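Local coordinates for bartonella effector protein (Bep) substrate of VirB T4SS (Bartonella sp. 1-1C, PDB 4PY3), which probably transfers AMP from ATP to threonine or tyrosine hydroxyls of target proteins through its N-terminal Fic domain, the part present in this chain, at residues 63-68 and 163-168. Residues are numbered along the deposited sequence; the frame is centred on the assembly and turned at random.
Sequences KYIHQR and QRVFFE
I65 overlaps V165 and F166, consecutive residues of helix 159-173, with a different branch for each, a compact example of how a single beta-branched residue can join two helices. Its CG2 methyl meets the CG1 methyl of V165 at 3.9 Å, the two side chains meeting at a slant. The longer branch serves F166: CG1 lies anti to the carbonyl carbon (chi1 -70°), and a nearly extended second torsion (chi2 158°) carries CD1 to within 3.8 Å of F166 CA. This methyl sits against the base of F166 and approaches ring atom CD2 obliquely, the two side chains crossing at about a right angle. Between 63-68 and 163-168 no hydrogen bond forms, and the contact is apolar. The 138 Å² buried in total is modest, as fits a contact made by three residues. Away from this apolar patch, R68 folds back within its own helix: its CG lies over one face of the Y64 ring, toward the rim, and NE donates an almost straight bond to Y64 OH in the guanidinium plane. Within the Fic domain, the contact joins helices 59-70 and 159-173. I65 also touches T162, L48 of helix 30-48 reaches both Y64 and V165, and helix 135-152 packs against Q163 and F167.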
loop_
_atom_site.group_PDB
_atom_site.type_symbol
_atom_site.label_atom_id
_atom_site.label_comp_id
_atom_site.label_asym_id
_atom_site.label_seq_id
_atom_site.Cartn_x
_atom_site.Cartn_y
_atom_site.Cartn_z
ATOM N N LYS A 63 4.278 7.495 -1.134
ATOM C CA LYS A 63 4.103 7.887 -2.512
ATOM C C LYS A 63 5.365 7.656 -3.319
ATOM O O LYS A 63 5.296 7.230 -4.475
ATOM C CB LYS A 63 3.677 9.352 -2.615
ATOM C CG LYS A 63 2.222 9.565 -2.244
ATOM C CD LYS A 63 1.794 10.989 -2.550
ATOM C CE LYS A 63 1.736 11.850 -1.332
ATOM N NZ LYS A 63 1.070 13.142 -1.669
ATOM N N TYR A 64 6.516 7.957 -2.719
ATOM C CA TYR A 64 7.795 7.752 -3.389
ATOM C C TYR A 64 8.012 6.264 -3.695
ATOM O O TYR A 64 8.505 5.914 -4.768
ATOM C CB TYR A 64 8.954 8.323 -2.568
ATOM C CG TYR A 64 10.316 7.932 -3.104
ATOM C CD1 TYR A 64 10.844 8.548 -4.236
ATOM C CD2 TYR A 64 11.074 6.938 -2.486
ATOM C CE1 TYR A 64 12.092 8.189 -4.729
ATOM C CE2 TYR A 64 12.310 6.571 -2.978
ATOM C CZ TYR A 64 12.816 7.196 -4.092
ATOM O OH TYR A 64 14.052 6.841 -4.568
ATOM N N ILE A 65 7.631 5.395 -2.765
ATOM C CA ILE A 65 7.755 3.963 -2.994
ATOM C C ILE A 65 6.886 3.549 -4.175
ATOM O O ILE A 65 7.334 2.810 -5.040
ATOM C CB ILE A 65 7.344 3.151 -1.761
ATOM C CG1 ILE A 65 8.385 3.343 -0.656
ATOM C CG2 ILE A 65 7.227 1.670 -2.092
ATOM C CD1 ILE A 65 7.848 3.050 0.722
ATOM N N HIS A 66 5.639 4.003 -4.171
ATOM C CA HIS A 66 4.698 3.681 -5.231
ATOM C C HIS A 66 5.234 4.223 -6.556
ATOM O O HIS A 66 5.190 3.540 -7.578
ATOM C CB HIS A 66 3.332 4.279 -4.922
ATOM C CG HIS A 66 2.242 3.810 -5.829
ATOM N ND1 HIS A 66 2.050 4.333 -7.093
ATOM C CD2 HIS A 66 1.288 2.861 -5.669
ATOM C CE1 HIS A 66 1.028 3.732 -7.671
ATOM N NE2 HIS A 66 0.549 2.829 -6.833
ATOM N N GLN A 67 5.794 5.432 -6.507
ATOM C CA GLN A 67 6.401 6.039 -7.683
ATOM C C GLN A 67 7.495 5.127 -8.239
ATOM O O GLN A 67 7.507 4.810 -9.428
ATOM C CB GLN A 67 6.976 7.419 -7.363
ATOM C CG GLN A 67 7.135 8.307 -8.591
ATOM C CD GLN A 67 7.468 9.755 -8.261
ATOM O OE1 GLN A 67 7.280 10.220 -7.138
ATOM N NE2 GLN A 67 7.956 10.481 -9.258
ATOM N N ARG A 68 8.401 4.682 -7.376
ATOM C CA ARG A 68 9.496 3.834 -7.820
ATOM C C ARG A 68 9.020 2.483 -8.324
ATOM O O ARG A 68 9.558 1.956 -9.290
ATOM C CB ARG A 68 10.518 3.641 -6.706
ATOM C CG ARG A 68 11.391 4.865 -6.457
ATOM C CD ARG A 68 12.290 5.115 -7.654
ATOM N NE ARG A 68 13.233 6.198 -7.431
ATOM C CZ ARG A 68 13.774 6.943 -8.391
ATOM N NH1 ARG A 68 13.458 6.754 -9.675
ATOM N NH2 ARG A 68 14.630 7.906 -8.069
ATOM N N GLN A 163 2.386 -0.657 0.424
ATOM C CA GLN A 163 2.276 -0.644 1.893
ATOM C C GLN A 163 3.150 -1.710 2.539
ATOM O O GLN A 163 3.748 -1.449 3.574
ATOM C CB GLN A 163 0.826 -0.657 2.395
ATOM C CG GLN A 163 0.076 -1.883 1.962
ATOM C CD GLN A 163 -1.440 -1.750 2.102
ATOM O OE1 GLN A 163 -2.012 -0.635 2.138
ATOM N NE2 GLN A 163 -2.106 -2.892 2.173
ATOM N N ARG A 164 3.331 -2.852 1.886
ATOM C CA ARG A 164 4.240 -3.871 2.422
ATOM C C ARG A 164 5.685 -3.398 2.447
ATOM O O ARG A 164 6.377 -3.565 3.459
ATOM C CB ARG A 164 4.157 -5.164 1.635
ATOM C CG ARG A 164 2.818 -5.835 1.793
ATOM C CD ARG A 164 2.732 -7.057 0.918
ATOM N NE ARG A 164 1.331 -7.472 0.824
ATOM C CZ ARG A 164 0.900 -8.616 0.308
ATOM N NH1 ARG A 164 1.766 -9.519 -0.137
ATOM N NH2 ARG A 164 -0.404 -8.861 0.255
ATOM N N VAL A 165 6.149 -2.794 1.352
ATOM C CA VAL A 165 7.515 -2.282 1.340
ATOM C C VAL A 165 7.687 -1.214 2.423
ATOM O O VAL A 165 8.703 -1.173 3.100
ATOM C CB VAL A 165 7.918 -1.728 -0.037
ATOM C CG1 VAL A 165 9.243 -0.980 0.033
ATOM C CG2 VAL A 165 8.038 -2.865 -1.030
ATOM N N PHE A 166 6.685 -0.358 2.570
ATOM C CA PHE A 166 6.711 0.709 3.559
ATOM C C PHE A 166 6.883 0.120 4.970
ATOM O O PHE A 166 7.742 0.557 5.728
ATOM C CB PHE A 166 5.411 1.506 3.471
ATOM C CG PHE A 166 5.346 2.695 4.387
ATOM C CD1 PHE A 166 5.026 2.535 5.735
ATOM C CD2 PHE A 166 5.558 3.977 3.903
ATOM C CE1 PHE A 166 4.937 3.625 6.573
ATOM C CE2 PHE A 166 5.479 5.070 4.744
ATOM C CZ PHE A 166 5.171 4.894 6.087
ATOM N N PHE A 167 6.075 -0.881 5.306
ATOM C CA PHE A 167 6.139 -1.485 6.640
ATOM C C PHE A 167 7.376 -2.323 6.869
ATOM O O PHE A 167 7.905 -2.325 7.979
ATOM C CB PHE A 167 4.869 -2.265 6.970
ATOM C CG PHE A 167 3.800 -1.398 7.550
ATOM C CD1 PHE A 167 3.078 -0.524 6.736
ATOM C CD2 PHE A 167 3.544 -1.407 8.914
ATOM C CE1 PHE A 167 2.099 0.299 7.275
ATOM C CE2 PHE A 167 2.571 -0.587 9.459
ATOM C CZ PHE A 167 1.847 0.268 8.642
ATOM N N GLU A 168 7.886 -2.987 5.837
ATOM C CA GLU A 168 9.171 -3.680 5.967
ATOM C C GLU A 168 10.296 -2.686 6.276
ATOM O O GLU A 168 11.135 -2.940 7.144
ATOM C CB GLU A 168 9.496 -4.504 4.726
ATOM C CG GLU A 168 8.508 -5.643 4.499
ATOM C CD GLU A 168 8.947 -6.620 3.420
ATOM O OE1 GLU A 168 10.051 -6.439 2.863
ATOM O OE2 GLU A 168 8.189 -7.581 3.138
#